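Local coordinates for putative polyphosphate kinase 2 family protein (Arthrobacter aurescens, PDB 3RHF) that probably transfers phosphate between polyphosphate and nucleotides, using a P-loop kinase fold of the polyphosphate kinase 2 family, at residues F26-V31 / V230-T235; H119-R124 / L160-A165; K127-A132 / G136-S141. All coordinates share one frame; numbering follows the deposited sequence.

Interaction 1 (F26-V31 / V230-T235)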
# COMPACT_ATOMS: atom_id res chain seq x y z
N PHE A 26 -32.35 9.26 -10.39
CA PHE A 26 -31.94 8.35 -9.31
C PHE A 26 -32.78 8.39 -8.06
O PHE A 26 -33.08 9.48 -7.55
CB PHE A 26 -30.48 8.60 -8.86
CG PHE A 26 -29.91 7.50 -7.96
CD1 PHE A 26 -29.80 7.68 -6.58
CD2 PHE A 26 -29.51 6.28 -8.50
CE1 PHE A 26 -29.29 6.66 -5.76
CE2 PHE A 26 -28.98 5.27 -7.69
CZ PHE A 26 -28.86 5.46 -6.32
N SER A 27 -33.06 7.19 -7.54
CA SER A 27 -33.47 7.02 -6.16
C SER A 27 -32.78 5.82 -5.48
O SER A 27 -32.69 4.73 -6.05
CB SER A 27 -35.00 6.91 -6.07
OG SER A 27 -35.44 5.58 -6.27
N LEU A 28 -32.33 6.03 -4.25
CA LEU A 28 -31.56 5.02 -3.54
C LEU A 28 -32.41 3.81 -3.07
O LEU A 28 -31.86 2.73 -2.76
CB LEU A 28 -30.80 5.67 -2.38
CG LEU A 28 -29.90 4.78 -1.50
CD1 LEU A 28 -28.74 4.18 -2.30
CD2 LEU A 28 -29.38 5.54 -0.26
N ALA A 29 -33.73 3.97 -3.06
CA ALA A 29 -34.62 2.85 -2.72
C ALA A 29 -34.82 1.90 -3.91
O ALA A 29 -35.04 0.72 -3.72
CB ALA A 29 -35.97 3.35 -2.20
N GLY A 30 -34.72 2.41 -5.14
CA GLY A 30 -34.72 1.55 -6.35
C GLY A 30 -33.48 0.64 -6.45
O GLY A 30 -33.48 -0.31 -7.22
N VAL A 31 -32.44 0.91 -5.67
CA VAL A 31 -31.23 0.08 -5.69
C VAL A 31 -31.41 -1.19 -4.87
O VAL A 31 -31.80 -1.13 -3.71
CB VAL A 31 -29.96 0.85 -5.18
CG1 VAL A 31 -28.72 -0.03 -5.31
CG2 VAL A 31 -29.79 2.16 -5.93
N VAL A 230 -29.78 12.51 -0.06
CA VAL A 230 -29.78 13.96 -0.23
C VAL A 230 -28.43 14.42 -0.76
O VAL A 230 -28.37 15.12 -1.80
CB VAL A 230 -30.15 14.71 1.04
CG1 VAL A 230 -29.94 16.25 0.87
CG2 VAL A 230 -31.61 14.38 1.40
N ALA A 231 -27.37 14.01 -0.08
CA ALA A 231 -25.98 14.18 -0.56
C ALA A 231 -25.83 13.88 -2.05
O ALA A 231 -25.16 14.64 -2.75
CB ALA A 231 -25.00 13.30 0.25
N PHE A 232 -26.44 12.80 -2.53
CA PHE A 232 -26.35 12.48 -3.97
C PHE A 232 -27.16 13.44 -4.83
O PHE A 232 -26.73 13.78 -5.92
CB PHE A 232 -26.81 11.05 -4.35
CG PHE A 232 -26.13 9.92 -3.61
CD1 PHE A 232 -24.82 9.99 -3.23
CD2 PHE A 232 -26.84 8.78 -3.31
CE1 PHE A 232 -24.24 8.96 -2.55
CE2 PHE A 232 -26.27 7.76 -2.63
CZ PHE A 232 -24.96 7.86 -2.23
N GLU A 233 -28.33 13.88 -4.38
CA GLU A 233 -29.09 14.87 -5.16
C GLU A 233 -28.29 16.14 -5.23
O GLU A 233 -28.38 16.87 -6.19
CB GLU A 233 -30.47 15.19 -4.54
CG GLU A 233 -31.54 14.06 -4.71
CD GLU A 233 -32.85 14.29 -3.88
OE1 GLU A 233 -33.11 15.50 -3.60
OE2 GLU A 233 -33.57 13.29 -3.54
N LYS A 234 -27.52 16.44 -4.19
CA LYS A 234 -26.83 17.73 -4.10
C LYS A 234 -25.48 17.73 -4.81
O LYS A 234 -25.11 18.76 -5.35
CB LYS A 234 -26.65 18.13 -2.63
CG LYS A 234 -27.99 18.28 -1.83
CD LYS A 234 -28.56 19.72 -1.88
CE LYS A 234 -30.02 19.82 -1.44
NZ LYS A 234 -30.70 20.86 -2.27
N THR A 235 -24.77 16.58 -4.84
CA THR A 235 -23.34 16.53 -5.18
C THR A 235 -22.91 15.56 -6.29
O THR A 235 -21.71 15.46 -6.59
CB THR A 235 -22.47 16.23 -3.94
OG1 THR A 235 -22.73 14.90 -3.45
CG2 THR A 235 -22.73 17.24 -2.85

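Interaction 2 (H119-R124 / L160-A165)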
# COMPACT_ATOMS: atom_id res chain seq x y z
N HIS A 119 -10.48 24.35 11.76
CA HIS A 119 -10.51 24.81 10.38
C HIS A 119 -11.84 24.49 9.72
O HIS A 119 -12.62 23.70 10.23
CB HIS A 119 -9.45 24.13 9.54
CG HIS A 119 -8.06 24.58 9.83
ND1 HIS A 119 -7.47 25.63 9.15
CD2 HIS A 119 -7.14 24.12 10.71
CE1 HIS A 119 -6.24 25.79 9.60
NE2 HIS A 119 -6.02 24.89 10.56
N ASP A 120 -12.06 25.10 8.56
CA ASP A 120 -13.13 24.72 7.67
C ASP A 120 -12.98 23.23 7.35
O ASP A 120 -11.89 22.71 7.37
CB ASP A 120 -13.06 25.51 6.39
CG ASP A 120 -14.10 25.08 5.43
OD1 ASP A 120 -15.27 25.38 5.73
OD2 ASP A 120 -13.77 24.43 4.40
N PHE A 121 -14.10 22.56 7.06
CA PHE A 121 -14.12 21.10 7.02
C PHE A 121 -13.31 20.54 5.87
O PHE A 121 -12.79 19.46 6.01
CB PHE A 121 -15.54 20.58 7.00
CG PHE A 121 -16.21 20.68 5.67
CD1 PHE A 121 -16.38 19.56 4.88
CD2 PHE A 121 -16.70 21.88 5.20
CE1 PHE A 121 -17.01 19.66 3.64
CE2 PHE A 121 -17.32 21.99 3.99
CZ PHE A 121 -17.49 20.88 3.20
N LEU A 122 -13.16 21.29 4.78
CA LEU A 122 -12.27 20.91 3.67
C LEU A 122 -10.76 21.08 3.88
O LEU A 122 -9.98 20.60 3.07
CB LEU A 122 -12.66 21.65 2.40
CG LEU A 122 -14.07 21.33 1.95
CD1 LEU A 122 -14.36 22.24 0.76
CD2 LEU A 122 -14.24 19.82 1.61
N TRP A 123 -10.33 21.74 4.93
CA TRP A 123 -8.91 22.01 5.05
C TRP A 123 -8.17 20.68 5.11
O TRP A 123 -7.23 20.46 4.36
CB TRP A 123 -8.64 22.87 6.27
CG TRP A 123 -7.20 23.13 6.61
CD1 TRP A 123 -6.39 24.07 6.03
CD2 TRP A 123 -6.42 22.52 7.64
NE1 TRP A 123 -5.13 24.03 6.61
CE2 TRP A 123 -5.14 23.09 7.60
CE3 TRP A 123 -6.68 21.51 8.57
CZ2 TRP A 123 -4.14 22.74 8.48
CZ3 TRP A 123 -5.68 21.14 9.44
CH2 TRP A 123 -4.42 21.75 9.39
N ARG A 124 -8.62 19.75 5.95
CA ARG A 124 -7.89 18.49 6.11
C ARG A 124 -7.95 17.61 4.88
O ARG A 124 -7.06 16.80 4.66
CB ARG A 124 -8.37 17.73 7.33
CG ARG A 124 -9.80 17.24 7.25
CD ARG A 124 -10.10 16.44 8.46
NE ARG A 124 -11.33 15.67 8.39
CZ ARG A 124 -11.52 14.54 9.08
NH1 ARG A 124 -10.55 14.01 9.88
NH2 ARG A 124 -12.66 13.89 8.95
N LEU A 160 -25.27 22.76 6.22
CA LEU A 160 -25.32 21.65 5.31
C LEU A 160 -25.39 22.14 3.87
O LEU A 160 -24.60 21.73 3.03
CB LEU A 160 -26.53 20.78 5.61
CG LEU A 160 -26.47 20.00 6.93
CD1 LEU A 160 -27.77 19.22 7.11
CD2 LEU A 160 -25.23 19.06 6.97
N GLU A 161 -26.32 23.03 3.59
CA GLU A 161 -26.43 23.58 2.25
C GLU A 161 -25.10 24.20 1.78
O GLU A 161 -24.68 23.94 0.66
CB GLU A 161 -27.55 24.61 2.18
CG GLU A 161 -28.16 24.75 0.78
CD GLU A 161 -28.83 23.46 0.31
OE1 GLU A 161 -29.45 22.74 1.14
OE2 GLU A 161 -28.73 23.18 -0.91
N ARG A 162 -24.45 24.98 2.63
CA ARG A 162 -23.19 25.58 2.22
C ARG A 162 -22.12 24.50 2.01
O ARG A 162 -21.26 24.62 1.15
CB ARG A 162 -22.69 26.68 3.19
CG ARG A 162 -21.66 26.22 4.27
CD ARG A 162 -20.80 27.37 4.90
NE ARG A 162 -19.41 27.31 4.44
CZ ARG A 162 -18.48 26.45 4.86
NH1 ARG A 162 -17.26 26.51 4.33
NH2 ARG A 162 -18.74 25.54 5.81
N ARG A 163 -22.18 23.43 2.79
CA ARG A 163 -21.21 22.37 2.64
C ARG A 163 -21.35 21.63 1.34
O ARG A 163 -20.36 21.31 0.70
CB ARG A 163 -21.33 21.43 3.77
CG ARG A 163 -20.76 22.03 4.97
CD ARG A 163 -20.80 21.03 6.04
NE ARG A 163 -20.36 21.62 7.27
CZ ARG A 163 -20.24 20.95 8.41
NH1 ARG A 163 -20.53 19.66 8.44
NH2 ARG A 163 -19.82 21.57 9.50
N TYR A 164 -22.58 21.41 0.92
CA TYR A 164 -22.83 20.80 -0.36
C TYR A 164 -22.22 21.65 -1.48
O TYR A 164 -21.60 21.10 -2.41
CB TYR A 164 -24.33 20.67 -0.62
CG TYR A 164 -25.03 19.70 0.27
CD1 TYR A 164 -24.47 18.45 0.57
CD2 TYR A 164 -26.27 19.99 0.77
CE1 TYR A 164 -25.17 17.55 1.39
CE2 TYR A 164 -26.97 19.12 1.58
CZ TYR A 164 -26.43 17.91 1.89
OH TYR A 164 -27.14 17.07 2.68
N ALA A 165 -22.43 22.96 -1.40
CA ALA A 165 -21.93 23.85 -2.43
C ALA A 165 -20.40 23.90 -2.36
O ALA A 165 -19.76 23.95 -3.39
CB ALA A 165 -22.56 25.26 -2.35
O HOH W 1 -16.75 23.78 8.02

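Interaction 3 (K127-A132 / G136-S141)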
# COMPACT_ATOMS: atom_id res chain seq x y z
N LYS A 127 -5.44 19.01 2.04
CA LYS A 127 -4.08 18.61 2.28
C LYS A 127 -3.74 17.31 1.60
O LYS A 127 -2.62 17.12 1.25
CB LYS A 127 -3.79 18.44 3.75
CG LYS A 127 -4.07 19.65 4.55
CD LYS A 127 -3.08 19.82 5.73
CE LYS A 127 -3.03 18.63 6.71
NZ LYS A 127 -2.38 19.12 7.98
N GLN A 128 -4.70 16.40 1.48
CA GLN A 128 -4.40 15.02 1.09
C GLN A 128 -4.69 14.69 -0.35
O GLN A 128 -4.49 13.60 -0.71
CB GLN A 128 -5.18 14.02 1.97
CG GLN A 128 -5.03 14.30 3.45
CD GLN A 128 -3.60 14.12 3.95
OE1 GLN A 128 -2.92 13.16 3.57
NE2 GLN A 128 -3.15 15.02 4.83
N VAL A 129 -5.14 15.64 -1.17
CA VAL A 129 -5.45 15.37 -2.55
C VAL A 129 -4.23 14.86 -3.31
O VAL A 129 -3.12 15.24 -3.02
CB VAL A 129 -6.04 16.60 -3.22
CG1 VAL A 129 -7.27 17.04 -2.49
CG2 VAL A 129 -5.02 17.79 -3.27
N PRO A 130 -4.42 13.96 -4.27
CA PRO A 130 -3.24 13.34 -4.82
C PRO A 130 -2.42 14.33 -5.68
O PRO A 130 -2.96 15.30 -6.24
CB PRO A 130 -3.78 12.19 -5.62
CG PRO A 130 -5.11 12.68 -6.09
CD PRO A 130 -5.64 13.56 -5.00
N ALA A 131 -1.11 14.09 -5.74
CA ALA A 131 -0.24 14.89 -6.58
C ALA A 131 -0.34 14.35 -8.03
O ALA A 131 -0.85 13.25 -8.26
CB ALA A 131 1.22 14.80 -6.04
N ALA A 132 0.15 15.16 -8.98
CA ALA A 132 0.36 14.73 -10.38
C ALA A 132 0.90 13.31 -10.51
O ALA A 132 1.84 12.93 -9.85
CB ALA A 132 1.29 15.68 -11.11
N GLY A 136 -4.96 8.71 -5.79
CA GLY A 136 -5.31 8.96 -4.39
C GLY A 136 -6.51 8.13 -3.99
O GLY A 136 -7.48 8.00 -4.78
N VAL A 137 -6.45 7.56 -2.79
CA VAL A 137 -7.61 6.84 -2.27
C VAL A 137 -8.03 7.42 -0.94
O VAL A 137 -7.23 7.47 0.01
CB VAL A 137 -7.37 5.33 -2.17
CG1 VAL A 137 -8.55 4.66 -1.43
CG2 VAL A 137 -7.13 4.72 -3.57
N PHE A 138 -9.29 7.86 -0.90
CA PHE A 138 -9.96 8.34 0.31
C PHE A 138 -10.94 7.27 0.86
O PHE A 138 -12.05 7.07 0.31
CB PHE A 138 -10.76 9.63 0.04
CG PHE A 138 -9.93 10.92 -0.10
CD1 PHE A 138 -8.55 10.94 0.04
CD2 PHE A 138 -10.59 12.11 -0.36
CE1 PHE A 138 -7.81 12.17 -0.09
CE2 PHE A 138 -9.88 13.31 -0.52
CZ PHE A 138 -8.49 13.34 -0.39
N ASP A 139 -10.49 6.58 1.91
CA ASP A 139 -11.37 5.79 2.77
C ASP A 139 -12.07 6.73 3.78
O ASP A 139 -11.47 7.17 4.76
CB ASP A 139 -10.60 4.66 3.46
CG ASP A 139 -11.47 3.76 4.33
OD1 ASP A 139 -12.62 4.14 4.55
OD2 ASP A 139 -11.01 2.69 4.80
N ARG A 140 -13.36 6.96 3.51
CA ARG A 140 -14.13 8.10 4.00
C ARG A 140 -13.53 9.39 3.44
O ARG A 140 -12.43 9.37 2.92
CB ARG A 140 -14.20 8.15 5.52
CG ARG A 140 -14.82 6.93 6.13
CD ARG A 140 -14.72 7.06 7.63
NE ARG A 140 -15.34 5.95 8.33
CZ ARG A 140 -14.74 4.80 8.64
NH1 ARG A 140 -15.45 3.87 9.28
NH2 ARG A 140 -13.46 4.55 8.32
N SER A 141 -14.30 10.47 3.50
CA SER A 141 -13.97 11.67 2.77
C SER A 141 -14.61 12.95 3.33
O SER A 141 -15.00 13.03 4.52
CB SER A 141 -14.44 11.49 1.34
OG SER A 141 -15.82 11.72 1.28

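Interaction 1 (F26-V31 / V230-T235)
Phe26 and Leu28 reach from an irregular, turning backbone to Phe232 on the last turns of helix 221-235, and the two main chains stay well apart: the nearest alpha carbons, Phe26 CA and Glu233 CA, are 8.2 Å from each other. No hydrogen bond crosses the gap, which large apolar side chains bridge instead. Phe26 sends its ring toward the helix with CG anti to its own nitrogen (chi1 -168°), and one corner of that ring arrives at a corner of the Phe232 ring, Phe26 CE1 lying 4.1 Å from Phe232 CD2. The two aromatic side chains run across each other at a slant, without a parallel stack. Leu28 adds one methyl group: its CD1 comes to the rim of the Phe232 ring, close to the ring plane, 4.4 Å from Phe232 CE2. The helix belongs to an alpha/beta/alpha sandwich whose parallel strands follow the order 2-3-1-4-5 known from P-loop kinases. All three contacting side chains also touch Val244 of strand 242-246 at one edge of the sheet, while the Phe232 ring meets that of Trp242 and reaches Met185 on the adjacent strand. A phenylalanine suits the helix position because it is long enough to serve both the sheet and the loop, with no polar atom to satisfy in a buried setting; Phe26 and Leu28, both partly exposed, give the loop an apolar side facing the helix.

Interaction 2 (H119-R124 / L160-A165)
Asp120 OD1 receives the shortest polar bond of the contact, a 2.7 Å hydrogen bond from Arg162 NH1 that is also a salt bridge. The nitrogen approaches OD1 on its syn side but 34° out of the carboxylate plane, and the carboxylate and guanidinium planes stand 76° apart; Arg162 bonds OD1 alone, without the two-pronged side-on pairing. The other oxygen serves its own turn: Asp120 OD2 accepts from Leu122 N at 3.2 Å, from above the carboxylate plane, a capping bond at the turn leading into helix 123-126. An aspartate suits this position, since its short side chain can serve its own turn and a charge on the neighbouring helix together. A water accepts from Phe121 N at 3.1 Å and, weakly, from Arg162 NH2. Beside the ion pair Phe121 packs on Arg163. The Phe121 ring swings out with CG lying between the backbone nitrogen and carbonyl carbon (chi1 78°), which brings Phe121 CE2 to 3.6 Å from Arg163 CG. The arginine's extended chain passes over one ring face, Arg163 CD making a CH-pi contact 4.3 Å from the Phe121 centroid, while Leu122 CG packs on the opposite face. The more distant guanidinium adds at most weak cation-pi attraction; its NH1 bonds to Asp145 O, and its NE forms a salt bridge with Glu159. Two neighbouring arginines thus divide the work, one lending its charge at the exposed margin and the other its methylenes to a buried ring, and Glu159 OE2 is shared by both, probably helping to hold the two guanidinium groups in place.

Interaction 3 (K127-A132 / G136-S141)
Phe138, on strand 135-139, holds its ring against the backbone and side chains of Gln128 and Val129 in the loop that precedes the strand. From CB, the side chain sets off with CG beside the backbone nitrogen (chi1 -76°), and this rotation turns one edge of the ring to the loop. Phe138 CE1 meets Gln128 twice, 3.7 Å from the carbonyl O and 3.8 Å from CB. The oxygen lies in the ring plane, facing the C-H rim, where an aromatic ring is slightly positive. At the tip, Phe138 CZ lies 4.1 Å from Val129 N and 4.4 Å from Val129 CG1. Phe109 joins the ring edge-to-face, and Leu77 of the adjacent strand also touches it. Replacing Phe138 by an alanine removes the whole ring, and is likely to open a gap beside Gln128 and Val129 and leave Phe109 without its edge-to-face mate. Farther along, Pro130 rests on the start of the strand, its CB 3.7 Å from Gly136 N. Glycine fits there, because a beta carbon would stand only 2.9 Å from Pro130 CB. Strand 135-139 lies between strands 104-108 and 75-82 of the parallel sheet. No hydrogen bond joins the loop to the strand, whose backbone pairs with its neighbours in the sheet: the loop folds back by apolar packing, with probably a slight attraction of the ring edge for the Gln128 carbonyl.

How the interactions relate
Interaction 3 is buried near the middle of the chain, where a connecting loop packs back on an inner strand through apolar and backbone atoms. Interactions 1 and 2 lie farther out and are only partly buried. Interaction 1 is wholly apolar and brings an N-terminal loop to a helix beside the edge strand; interaction 2 puts a charged pair at the margin of a buried ring. Helices 221-235 and 157-176 link these two: Tyr164 packs on Val230 and Lys234, beside a weak Lys234 to Glu161 ion pair. Segments 119-124 and 127-132 nearly adjoin along the chain, yet interactions 2 and 3 share no further touch, and 3 is nested within 2, as both are within 1.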